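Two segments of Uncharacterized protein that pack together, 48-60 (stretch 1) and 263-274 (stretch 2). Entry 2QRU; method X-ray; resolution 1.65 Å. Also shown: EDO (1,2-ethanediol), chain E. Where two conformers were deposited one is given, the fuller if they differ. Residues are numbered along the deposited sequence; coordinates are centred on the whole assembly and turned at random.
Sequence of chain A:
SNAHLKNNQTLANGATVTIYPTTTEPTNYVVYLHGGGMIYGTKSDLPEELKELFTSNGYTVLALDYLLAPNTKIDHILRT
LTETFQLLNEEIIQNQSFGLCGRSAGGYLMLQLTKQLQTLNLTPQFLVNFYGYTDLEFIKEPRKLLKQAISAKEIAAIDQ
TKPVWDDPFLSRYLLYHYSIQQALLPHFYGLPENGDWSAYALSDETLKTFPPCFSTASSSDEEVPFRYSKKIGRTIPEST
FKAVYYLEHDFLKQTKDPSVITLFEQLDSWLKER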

# COMPACT_ATOMS: atom_id res chain seq x y z
N GLU A 48 4.41 2.80 -14.47
CA GLU A 48 5.67 2.58 -15.16
C GLU A 48 6.77 3.48 -14.56
O GLU A 48 7.91 3.03 -14.34
CB GLU A 48 5.49 2.87 -16.66
CG GLU A 48 6.79 2.88 -17.46
CD GLU A 48 7.51 1.54 -17.50
OE1 GLU A 48 6.85 0.49 -17.34
OE2 GLU A 48 8.75 1.53 -17.71
N GLU A 49 6.43 4.73 -14.30
CA GLU A 49 7.42 5.72 -13.86
C GLU A 49 7.94 5.40 -12.47
O GLU A 49 9.14 5.63 -12.17
CB GLU A 49 6.85 7.14 -13.87
CG GLU A 49 6.53 7.69 -15.23
CD GLU A 49 5.19 7.22 -15.78
OE1 GLU A 49 4.49 6.41 -15.13
OE2 GLU A 49 4.86 7.64 -16.90
N LEU A 50 7.05 4.89 -11.61
CA LEU A 50 7.47 4.54 -10.25
C LEU A 50 8.31 3.26 -10.29
O LEU A 50 9.36 3.16 -9.62
CB LEU A 50 6.26 4.39 -9.33
CG LEU A 50 6.54 4.03 -7.87
CD1 LEU A 50 7.53 5.04 -7.20
CD2 LEU A 50 5.20 3.97 -7.13
N LYS A 51 7.86 2.29 -11.08
CA LYS A 51 8.65 1.07 -11.29
C LYS A 51 10.09 1.44 -11.75
O LYS A 51 11.08 0.94 -11.21
CB LYS A 51 7.95 0.14 -12.31
CG LYS A 51 8.66 -1.18 -12.57
CD LYS A 51 9.65 -1.08 -13.72
CE LYS A 51 8.89 -0.87 -15.02
NZ LYS A 51 9.78 -0.93 -16.21
N GLU A 52 10.19 2.38 -12.68
CA GLU A 52 11.50 2.78 -13.19
C GLU A 52 12.35 3.50 -12.14
O GLU A 52 13.57 3.29 -12.06
CB GLU A 52 11.35 3.60 -14.45
CG GLU A 52 10.86 2.75 -15.63
CD GLU A 52 11.95 1.88 -16.22
OE1 GLU A 52 12.86 2.43 -16.87
OE2 GLU A 52 11.90 0.65 -16.03
N LEU A 53 11.71 4.32 -11.30
CA LEU A 53 12.46 4.99 -10.25
C LEU A 53 13.17 3.93 -9.38
O LEU A 53 14.30 4.13 -8.93
CB LEU A 53 11.50 5.87 -9.46
CG LEU A 53 12.04 6.70 -8.33
CD1 LEU A 53 11.16 7.94 -8.16
CD2 LEU A 53 12.01 5.88 -7.10
N PHE A 54 12.52 2.80 -9.16
CA PHE A 54 13.16 1.76 -8.35
C PHE A 54 14.20 0.96 -9.14
O PHE A 54 15.34 0.83 -8.69
CB PHE A 54 12.13 0.85 -7.74
CG PHE A 54 11.33 1.52 -6.68
CD1 PHE A 54 11.96 2.06 -5.54
CD2 PHE A 54 9.93 1.56 -6.75
CE1 PHE A 54 11.19 2.68 -4.54
CE2 PHE A 54 9.16 2.17 -5.75
CZ PHE A 54 9.79 2.71 -4.64
N THR A 55 13.84 0.46 -10.33
CA THR A 55 14.78 -0.41 -11.03
C THR A 55 16.02 0.36 -11.49
O THR A 55 17.13 -0.19 -11.47
CB THR A 55 14.13 -1.15 -12.21
OG1 THR A 55 13.67 -0.20 -13.19
CG2 THR A 55 12.98 -2.06 -11.74
N SER A 56 15.85 1.62 -11.93
CA SER A 56 17.00 2.43 -12.36
C SER A 56 17.98 2.73 -11.22
O SER A 56 19.14 3.10 -11.47
CB SER A 56 16.54 3.74 -12.99
OG SER A 56 16.02 4.58 -11.98
N ASN A 57 17.49 2.60 -9.98
CA ASN A 57 18.29 2.80 -8.77
C ASN A 57 18.76 1.49 -8.14
O ASN A 57 19.27 1.47 -7.01
CB ASN A 57 17.52 3.67 -7.79
CG ASN A 57 17.61 5.14 -8.14
OD1 ASN A 57 18.72 5.71 -8.18
ND2 ASN A 57 16.48 5.75 -8.46
N GLY A 58 18.60 0.40 -8.89
CA GLY A 58 19.17 -0.88 -8.46
C GLY A 58 18.27 -1.73 -7.59
O GLY A 58 18.74 -2.67 -6.96
N TYR A 59 16.97 -1.44 -7.58
CA TYR A 59 16.00 -2.24 -6.84
C TYR A 59 15.10 -3.04 -7.78
O TYR A 59 14.36 -2.46 -8.57
CB TYR A 59 15.13 -1.34 -5.94
CG TYR A 59 15.94 -0.60 -4.92
CD1 TYR A 59 16.32 -1.22 -3.72
CD2 TYR A 59 16.41 0.69 -5.17
CE1 TYR A 59 17.13 -0.56 -2.79
CE2 TYR A 59 17.20 1.37 -4.24
CZ TYR A 59 17.55 0.74 -3.04
OH TYR A 59 18.34 1.41 -2.14
N THR A 60 15.18 -4.35 -7.69
CA THR A 60 14.21 -5.24 -8.32
C THR A 60 12.87 -5.04 -7.60
O THR A 60 12.78 -5.13 -6.38
CB THR A 60 14.67 -6.71 -8.21
OG1 THR A 60 15.81 -6.92 -9.06
CG2 THR A 60 13.55 -7.68 -8.61
N LEU A 263 7.85 15.71 -7.60
CA LEU A 263 7.89 14.79 -6.48
C LEU A 263 8.74 13.55 -6.83
O LEU A 263 9.54 13.09 -6.00
CB LEU A 263 6.46 14.39 -6.14
CG LEU A 263 6.35 13.38 -5.02
CD1 LEU A 263 6.76 14.00 -3.66
CD2 LEU A 263 4.93 12.95 -5.07
N PHE A 264 8.61 13.02 -8.06
CA PHE A 264 9.44 11.85 -8.42
C PHE A 264 10.94 12.19 -8.44
O PHE A 264 11.78 11.34 -8.04
CB PHE A 264 9.01 11.28 -9.76
CG PHE A 264 7.88 10.30 -9.64
CD1 PHE A 264 6.86 10.47 -8.70
CD2 PHE A 264 7.87 9.17 -10.43
CE1 PHE A 264 5.82 9.56 -8.60
CE2 PHE A 264 6.82 8.24 -10.32
CZ PHE A 264 5.80 8.46 -9.43
N GLU A 265 11.28 13.41 -8.82
CA GLU A 265 12.69 13.86 -8.75
C GLU A 265 13.17 13.83 -7.29
O GLU A 265 14.29 13.41 -7.01
CB GLU A 265 12.87 15.26 -9.33
CG GLU A 265 12.56 15.32 -10.79
CD GLU A 265 12.55 16.75 -11.33
OE1 GLU A 265 12.68 17.71 -10.53
OE2 GLU A 265 12.41 16.89 -12.57
N GLN A 266 12.31 14.30 -6.38
CA GLN A 266 12.61 14.29 -4.93
C GLN A 266 12.81 12.88 -4.40
O GLN A 266 13.78 12.60 -3.67
CB GLN A 266 11.53 15.03 -4.14
CG GLN A 266 11.57 16.55 -4.38
CD GLN A 266 10.29 17.26 -3.93
OE1 GLN A 266 9.26 16.65 -3.65
NE2 GLN A 266 10.36 18.59 -3.92
N LEU A 267 11.91 12.00 -4.80
CA LEU A 267 11.98 10.58 -4.42
C LEU A 267 13.26 9.96 -4.99
O LEU A 267 13.95 9.21 -4.28
CB LEU A 267 10.73 9.82 -4.87
CG LEU A 267 10.76 8.32 -4.57
CD1 LEU A 267 11.07 7.96 -3.10
CD2 LEU A 267 9.46 7.62 -5.01
N ASP A 268 13.57 10.28 -6.24
CA ASP A 268 14.78 9.72 -6.88
C ASP A 268 16.02 10.15 -6.11
O ASP A 268 16.89 9.31 -5.78
CB ASP A 268 14.88 10.15 -8.35
CG ASP A 268 16.05 9.49 -9.03
OD1 ASP A 268 15.93 8.33 -9.44
OD2 ASP A 268 17.12 10.14 -9.12
N SER A 269 16.11 11.43 -5.78
CA SER A 269 17.25 11.95 -5.03
C SER A 269 17.34 11.26 -3.66
O SER A 269 18.44 10.88 -3.24
CB SER A 269 17.12 13.47 -4.84
OG SER A 269 18.19 13.99 -4.07
N TRP A 270 16.20 11.11 -2.99
CA TRP A 270 16.16 10.46 -1.65
C TRP A 270 16.59 8.99 -1.76
O TRP A 270 17.34 8.49 -0.88
CB TRP A 270 14.75 10.56 -1.10
CG TRP A 270 14.55 9.99 0.28
CD1 TRP A 270 14.70 10.65 1.47
CD2 TRP A 270 14.10 8.67 0.59
NE1 TRP A 270 14.40 9.79 2.52
CE2 TRP A 270 14.03 8.57 2.01
CE3 TRP A 270 13.79 7.54 -0.19
CZ2 TRP A 270 13.62 7.41 2.65
CZ3 TRP A 270 13.35 6.36 0.46
CH2 TRP A 270 13.28 6.31 1.88
N LEU A 271 16.12 8.30 -2.81
CA LEU A 271 16.51 6.88 -3.01
C LEU A 271 18.01 6.75 -3.20
O LEU A 271 18.64 5.82 -2.68
CB LEU A 271 15.79 6.26 -4.20
CG LEU A 271 14.33 5.91 -4.03
CD1 LEU A 271 13.82 5.46 -5.38
CD2 LEU A 271 14.13 4.80 -2.98
N LYS A 272 18.59 7.70 -3.94
CA LYS A 272 20.05 7.71 -4.16
C LYS A 272 20.88 7.90 -2.86
O LYS A 272 22.07 7.62 -2.86
CB LYS A 272 20.44 8.74 -5.24
CG LYS A 272 20.01 8.29 -6.63
CD LYS A 272 20.34 9.38 -7.69
CE LYS A 272 20.36 8.81 -9.13
NZ LYS A 272 19.09 8.12 -9.51
N GLU A 273 20.24 8.37 -1.78
CA GLU A 273 20.90 8.51 -0.48
C GLU A 273 20.71 7.30 0.45
O GLU A 273 21.25 7.29 1.55
CB GLU A 273 20.50 9.83 0.22
CG GLU A 273 20.95 11.05 -0.65
CD GLU A 273 20.74 12.42 0.02
OE1 GLU A 273 20.28 12.47 1.18
OE2 GLU A 273 21.05 13.43 -0.66
N ARG A 274 19.99 6.27 0.01
CA ARG A 274 19.90 5.03 0.84
C ARG A 274 21.23 4.37 1.06
O ARG A 274 22.22 4.53 0.30
CB ARG A 274 18.94 4.00 0.22
CG ARG A 274 17.50 4.49 0.07
CD ARG A 274 16.90 5.14 1.35
NE ARG A 274 17.12 6.60 1.36
CZ ARG A 274 17.22 7.37 2.44
NH1 ARG A 274 17.18 6.85 3.69
NH2 ARG A 274 17.39 8.70 2.30
OXT ARG A 274 21.32 3.64 2.09
C1 EDO E . 10.52 6.25 -17.05
O1 EDO E . 10.05 7.32 -16.22
C2 EDO E . 9.35 5.41 -17.55
O2 EDO E . 9.86 4.21 -18.17
O HOH W 1 20.04 6.36 -11.83
O HOH W 2 16.89 7.14 -11.66
O HOH W 3 19.92 3.45 -3.37

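The strongest polar link between the stretches centres on Asn-57, in the turn that follows helix 48-55. An amide can donate and accept at once, and this one does both: Asn-57 ND2 donates to Asp-268 OD1 (2.8 Å), while Asn-57 OD1 accepts from Lys-272 NZ (2.8 Å). Asn-57 ND2 also donates to Leu-53 O (2.8 Å). One helical turn apart, Asp-268 and Lys-272 close the network with a salt bridge, Lys-272 NZ to Asp-268 OD2 (2.8 Å). None of the three is fully buried, and their polar ends pair with one another. Water 2 donates to both Ser-56 OG and Asp-268 OD1 (2.7 Å each).

Beside this network lies the apolar packing. The helices run nearly parallel, at 21°. Leu-53 is the knob, set among Phe-264, Leu-267, Asp-268 and Leu-271; both its methyls pack against Leu-267 CD2, CD1 at 3.6 Å and CD2 at 3.7 Å. Leu-53 CD2 and Leu-271 CD1 lie 2.5 Å apart, too close for two methyls, but both residues have alternative conformers. Leu-50 CD1 meets Leu-267 CD2 (3.9 Å), and Phe-54 CD1 approaches Leu-271 CD1 (3.9 Å). All five are buried, where apolar side chains fill space without leaving polar groups unpaired. The Phe-264 ring packs beside Glu-49 and Leu-50, its edge meeting Leu-50 N (3.6 Å from CE2).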